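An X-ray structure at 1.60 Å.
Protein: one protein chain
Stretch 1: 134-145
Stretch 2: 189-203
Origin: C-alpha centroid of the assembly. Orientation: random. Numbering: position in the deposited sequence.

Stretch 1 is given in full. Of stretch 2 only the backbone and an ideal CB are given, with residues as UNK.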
# COMPACT_ATOMS: atom_id res chain seq x y z
N ASP B 134 1.86 -11.23 15.09
CA ASP B 134 1.97 -10.00 15.86
C ASP B 134 3.09 -9.17 15.22
O ASP B 134 4.12 -9.70 14.84
CB ASP B 134 2.35 -10.29 17.32
CG ASP B 134 1.23 -10.97 18.10
OD1 ASP B 134 0.05 -10.84 17.71
OD2 ASP B 134 1.54 -11.62 19.12
N TYR B 135 2.88 -7.86 15.10
CA TYR B 135 3.90 -7.03 14.51
C TYR B 135 3.86 -5.58 14.99
O TYR B 135 2.85 -5.11 15.52
CB TYR B 135 3.82 -7.06 12.97
CG TYR B 135 2.61 -6.36 12.38
CD1 TYR B 135 1.35 -6.95 12.43
CD2 TYR B 135 2.73 -5.09 11.81
CE1 TYR B 135 0.23 -6.29 11.91
CE2 TYR B 135 1.62 -4.43 11.29
CZ TYR B 135 0.38 -5.03 11.35
OH TYR B 135 -0.72 -4.36 10.86
N THR B 136 4.99 -4.90 14.80
CA THR B 136 5.15 -3.50 15.18
C THR B 136 5.65 -2.84 13.91
O THR B 136 6.69 -3.21 13.38
CB THR B 136 6.21 -3.37 16.30
OG1 THR B 136 5.81 -4.15 17.43
CG2 THR B 136 6.37 -1.91 16.73
N TYR B 137 4.89 -1.87 13.41
CA TYR B 137 5.27 -1.19 12.18
C TYR B 137 5.89 0.16 12.52
O TYR B 137 5.23 1.06 13.06
CB TYR B 137 4.04 -1.03 11.28
CG TYR B 137 4.38 -0.80 9.83
CD1 TYR B 137 4.61 0.48 9.35
CD2 TYR B 137 4.54 -1.88 8.96
CE1 TYR B 137 5.00 0.69 8.02
CE2 TYR B 137 4.92 -1.68 7.63
CZ TYR B 137 5.16 -0.39 7.17
OH TYR B 137 5.55 -0.18 5.87
N VAL B 138 7.18 0.29 12.22
CA VAL B 138 7.92 1.51 12.51
C VAL B 138 8.19 2.29 11.24
O VAL B 138 8.91 1.83 10.37
CB VAL B 138 9.27 1.17 13.17
CG1 VAL B 138 10.02 2.45 13.54
CG2 VAL B 138 9.03 0.31 14.40
N ARG B 139 7.62 3.48 11.12
CA ARG B 139 7.84 4.29 9.92
C ARG B 139 8.92 5.32 10.22
O ARG B 139 8.92 5.93 11.29
CB ARG B 139 6.53 4.95 9.49
CG ARG B 139 5.50 3.93 9.00
CD ARG B 139 4.08 4.49 8.92
NE ARG B 139 3.93 5.49 7.87
CZ ARG B 139 3.77 6.79 8.10
NH1 ARG B 139 3.75 7.25 9.34
NH2 ARG B 139 3.64 7.63 7.08
N MSE B 140 9.86 5.50 9.30
CA MSE B 140 10.93 6.46 9.52
C MSE B 140 10.87 7.62 8.53
O MSE B 140 10.40 7.47 7.40
CB MSE B 140 12.29 5.77 9.43
CG MSE B 140 12.64 5.24 8.05
SE MSE B 140 14.24 4.14 8.04
CE MSE B 140 13.63 2.80 6.79
N ALA B 141 11.35 8.79 8.97
CA ALA B 141 11.40 9.98 8.13
C ALA B 141 12.65 9.87 7.24
O ALA B 141 13.31 8.84 7.25
CB ALA B 141 11.46 11.24 9.00
N MSE B 142 12.96 10.93 6.49
CA MSE B 142 14.11 10.92 5.58
C MSE B 142 15.48 11.05 6.25
O MSE B 142 15.69 11.93 7.08
CB MSE B 142 13.94 12.03 4.53
CG MSE B 142 14.92 11.95 3.36
SE MSE B 142 14.68 13.38 2.07
CE MSE B 142 12.94 12.90 1.37
N TYR B 143 16.43 10.19 5.87
CA TYR B 143 17.77 10.24 6.45
C TYR B 143 18.48 11.57 6.24
O TYR B 143 18.48 12.12 5.14
CB TYR B 143 18.68 9.16 5.85
CG TYR B 143 18.22 7.74 5.99
CD1 TYR B 143 17.85 7.21 7.22
CD2 TYR B 143 18.22 6.89 4.88
CE1 TYR B 143 17.50 5.87 7.36
CE2 TYR B 143 17.87 5.55 5.00
CZ TYR B 143 17.51 5.05 6.24
OH TYR B 143 17.18 3.73 6.37
N MSE B 144 19.11 12.08 7.30
CA MSE B 144 19.88 13.32 7.19
C MSE B 144 21.26 12.99 6.66
O MSE B 144 21.88 13.79 5.96
CB MSE B 144 20.08 13.96 8.57
CG MSE B 144 18.94 14.78 9.10
SE MSE B 144 19.38 15.45 10.86
CE MSE B 144 17.63 16.13 11.31
N ASP B 145 21.74 11.80 7.01
CA ASP B 145 23.08 11.35 6.66
C ASP B 145 23.59 11.64 5.24
O ASP B 145 24.69 12.15 5.07
CB ASP B 145 23.21 9.85 6.99
CG ASP B 145 22.87 9.55 8.44
OD1 ASP B 145 21.70 9.76 8.84
OD2 ASP B 145 23.77 9.12 9.19
N UNK B 189 6.63 -3.98 25.84
CA UNK B 189 5.37 -3.31 26.10
C UNK B 189 5.04 -2.30 25.01
O UNK B 189 3.91 -1.84 24.90
CB UNK B 189 5.41 -2.62 27.46
N UNK B 190 6.04 -1.97 24.20
CA UNK B 190 5.86 -1.01 23.11
C UNK B 190 5.47 -1.72 21.81
O UNK B 190 5.11 -1.08 20.84
CB UNK B 190 7.14 -0.20 22.90
N UNK B 191 5.53 -3.05 21.82
CA UNK B 191 5.20 -3.84 20.63
C UNK B 191 3.72 -3.81 20.25
O UNK B 191 2.85 -3.55 21.09
CB UNK B 191 5.63 -5.29 20.85
N UNK B 192 3.44 -4.08 18.97
CA UNK B 192 2.07 -4.13 18.50
C UNK B 192 1.45 -2.80 18.14
O UNK B 192 0.25 -2.71 17.85
CB UNK B 192 1.20 -4.80 19.57
N UNK B 193 2.25 -1.75 18.15
CA UNK B 193 1.76 -0.42 17.82
C UNK B 193 2.44 0.10 16.56
O UNK B 193 3.45 -0.44 16.12
CB UNK B 193 1.99 0.54 18.99
N UNK B 194 1.88 1.16 15.99
CA UNK B 194 2.43 1.78 14.79
C UNK B 194 3.17 3.04 15.24
O UNK B 194 2.62 3.85 15.98
CB UNK B 194 1.34 2.10 13.77
N UNK B 195 4.41 3.18 14.81
CA UNK B 195 5.23 4.33 15.19
C UNK B 195 5.78 5.12 14.01
O UNK B 195 5.94 4.59 12.91
CB UNK B 195 6.40 3.86 16.06
N UNK B 196 6.05 6.39 14.26
CA UNK B 196 6.67 7.26 13.26
C UNK B 196 7.86 7.89 13.97
O UNK B 196 7.69 8.57 14.97
CB UNK B 196 5.70 8.31 12.71
N UNK B 197 9.05 7.63 13.46
CA UNK B 197 10.25 8.21 14.05
C UNK B 197 10.60 9.42 13.19
O UNK B 197 11.12 9.29 12.08
CB UNK B 197 11.40 7.21 14.12
N UNK B 198 10.26 10.60 13.70
CA UNK B 198 10.51 11.85 12.99
C UNK B 198 11.53 12.72 13.73
O UNK B 198 11.73 12.58 14.93
CB UNK B 198 9.20 12.62 12.80
N UNK B 199 12.18 13.61 12.98
CA UNK B 199 13.17 14.49 13.58
C UNK B 199 12.72 15.93 13.47
O UNK B 199 12.03 16.43 14.36
CB UNK B 199 14.54 14.30 12.92
N UNK B 200 13.11 16.61 12.39
CA UNK B 200 12.70 18.00 12.18
C UNK B 200 12.30 18.24 10.74
O UNK B 200 12.91 17.70 9.81
CB UNK B 200 13.83 18.96 12.57
N UNK B 201 11.27 19.06 10.55
CA UNK B 201 10.79 19.40 9.21
C UNK B 201 11.41 20.71 8.78
O UNK B 201 11.40 21.70 9.53
CB UNK B 201 9.26 19.49 9.17
N UNK B 202 11.96 20.72 7.57
CA UNK B 202 12.60 21.90 7.01
C UNK B 202 12.08 22.12 5.60
O UNK B 202 11.94 21.17 4.83
CB UNK B 202 14.12 21.76 7.01
N UNK B 203 11.80 23.37 5.25
CA UNK B 203 11.39 23.65 3.89
C UNK B 203 12.75 23.70 3.19
O UNK B 203 13.77 23.76 3.87
CB UNK B 203 10.56 24.93 3.74

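Positions 189 and 190 form a 3-10 segment, and neither ideal CB has an atom of stretch 1 within 5.5 Å. Many side chains would suit both. They are Asp189 and Thr190.

At 191 the ideal CB points sideways and lies 3.6 Å from OG1 of Thr136. Stretch 1 sets little limit on what extends beyond it. The residue is Trp191, with NE1 hydrogen-bonded elsewhere in the structure.

Position 192 has phi 83° and psi 7°. A CB here would be jammed against the carbonyl O of the residue before, which by itself calls for glycine. The residue is Gly192. Its N donates a hydrogen bond to OG1 of Thr136 (2.8 Å), though the place of that OG1 is less certain. Its CA makes a CA-H...O contact with O of Tyr135 (3.2 Å). A water donates to both Tyr135 O and Gly192 O.

At 193 the CB points away from stretch 1. A long polar chain is one of many choices. Lys193 is found, and its contribution is through the backbone: its O accepts a weak hydrogen bond from N of Tyr137 (3.4 Å).

The segment leading to 197 is an extended strand parallel to strand 134-140; being extended, it sends side chains to alternate faces. Position 194 shares a face with Tyr137 and Arg139. The aromatic ring invites a flat or apolar group; the charge of Arg139 would favour an acid. The residue is Arg194. Its guanidinium stacks flat on the Tyr137 ring, centres 4.5 Å apart and planes at 8°. A like charge is close: Arg139 NE is 4.2 Å from Arg194 NH1.

Position 195 is on the face of Val138, with the methyl of Thr136 nearby. A beta-branched or aromatic residue would fit. Tyr195 is deposited. CG2 of Thr136 meets its ring edge at CE2 (3.8 Å), and its OH donates to O of Thr190 (2.6 Å). Two backbone hydrogen bonds form here: Tyr195 N to Tyr137 O (2.9 Å) and Arg139 N to Tyr195 O (2.7 Å).

At 196 the ideal CB is 4.0 Å from NH1 of Arg139. An acid could pair with that charge, while an apolar chain could pack beside it. Leu196 takes the second course, with CD1 3.9 Å from Arg139 NH1.

Position 197 returns to the face of Val138 and Met140. The methyl CG1 of Val138 favours an apolar chain. Leu197 supplies one, with CD1 3.7 Å from Val138 CG1. Its N donates to O of Arg139 (2.8 Å), and its O accepts from N of Ala141 (3.2 Å).

At 198 the CB points sideways. Stretch 1 sets little limit on size, and several residues would suit. It is Ser198.

At 199 phi is -115° and psi -91°, a pair that favours glycine; the ideal CB would touch Met144 CE at 3.9 Å without clashing. Gly199 is found.

Position 200 also lies near that methyl, so an apolar or aromatic group suits. Tyr200 meets it with its ring edge, CD1 to Met144 CE 4.2 Å.

Position 201 is out of reach; it is Ser201.

At 202 only a long side chain could approach Met144. Tyr202 does, with CE2 4.3 Å from Met144 CE.

Position 203 precedes a helix, suiting a capping residue. Asp203 caps a backbone N just beyond.

Stretch 2, residues 189-203: DTWGKRYLLSGYSYD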
# COMPACT_ATOMS: atom_id res chain seq x y z
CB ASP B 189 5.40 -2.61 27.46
CG ASP B 189 4.93 -3.51 28.58
OD1 ASP B 189 5.42 -4.65 28.68
OD2 ASP B 189 4.06 -3.07 29.36
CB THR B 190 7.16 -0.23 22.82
OG1 THR B 190 8.17 -1.14 22.36
CG2 THR B 190 7.65 0.48 24.08
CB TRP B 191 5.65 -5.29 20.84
CG TRP B 191 7.13 -5.45 21.06
CD1 TRP B 191 8.06 -4.47 21.19
CD2 TRP B 191 7.84 -6.70 21.14
NE1 TRP B 191 9.31 -5.01 21.35
CE2 TRP B 191 9.21 -6.38 21.32
CE3 TRP B 191 7.46 -8.04 21.08
CZ2 TRP B 191 10.20 -7.37 21.44
CZ3 TRP B 191 8.44 -9.02 21.20
CH2 TRP B 191 9.79 -8.68 21.38
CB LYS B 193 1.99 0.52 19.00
CG LYS B 193 1.15 1.78 18.93
CD LYS B 193 -0.32 1.45 19.07
CE LYS B 193 -1.17 2.43 18.27
NZ LYS B 193 -0.89 2.30 16.82
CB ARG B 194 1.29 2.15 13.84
CG ARG B 194 1.72 2.43 12.41
CD ARG B 194 0.49 2.69 11.52
NE ARG B 194 0.83 2.85 10.11
CZ ARG B 194 1.11 1.85 9.28
NH1 ARG B 194 1.41 2.10 8.02
NH2 ARG B 194 1.08 0.59 9.71
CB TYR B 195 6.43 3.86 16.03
CG TYR B 195 6.07 3.24 17.36
CD1 TYR B 195 5.65 4.03 18.43
CD2 TYR B 195 6.12 1.85 17.53
CE1 TYR B 195 5.29 3.45 19.65
CE2 TYR B 195 5.76 1.27 18.74
CZ TYR B 195 5.34 2.08 19.80
OH TYR B 195 4.96 1.51 21.00
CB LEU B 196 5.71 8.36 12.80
CG LEU B 196 6.37 9.47 11.96
CD1 LEU B 196 6.98 8.90 10.67
CD2 LEU B 196 5.33 10.52 11.65
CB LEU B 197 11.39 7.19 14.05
CG LEU B 197 11.12 5.94 14.90
CD1 LEU B 197 12.33 5.00 14.86
CD2 LEU B 197 10.83 6.36 16.34
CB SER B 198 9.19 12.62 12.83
OG SER B 198 8.62 12.95 14.09
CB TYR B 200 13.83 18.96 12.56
CG TYR B 200 14.30 18.81 13.98
CD1 TYR B 200 15.31 17.91 14.31
CD2 TYR B 200 13.69 19.52 15.02
CE1 TYR B 200 15.70 17.70 15.63
CE2 TYR B 200 14.07 19.33 16.35
CZ TYR B 200 15.07 18.42 16.64
OH TYR B 200 15.43 18.20 17.95
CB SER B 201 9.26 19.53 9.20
OG SER B 201 8.63 18.28 9.45
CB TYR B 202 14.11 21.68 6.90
CG TYR B 202 14.82 21.31 8.18
CD1 TYR B 202 14.95 22.22 9.23
CD2 TYR B 202 15.43 20.06 8.31
CE1 TYR B 202 15.67 21.90 10.37
CE2 TYR B 202 16.15 19.73 9.46
CZ TYR B 202 16.27 20.65 10.48
OH TYR B 202 17.00 20.34 11.61
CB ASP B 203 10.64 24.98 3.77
CG ASP B 203 11.47 26.16 4.22
OD1 ASP B 203 10.97 27.30 4.13
OD2 ASP B 203 12.63 25.97 4.65
O HOH W 1 -0.36 -4.43 15.26
O HOH W 2 3.23 5.87 11.84
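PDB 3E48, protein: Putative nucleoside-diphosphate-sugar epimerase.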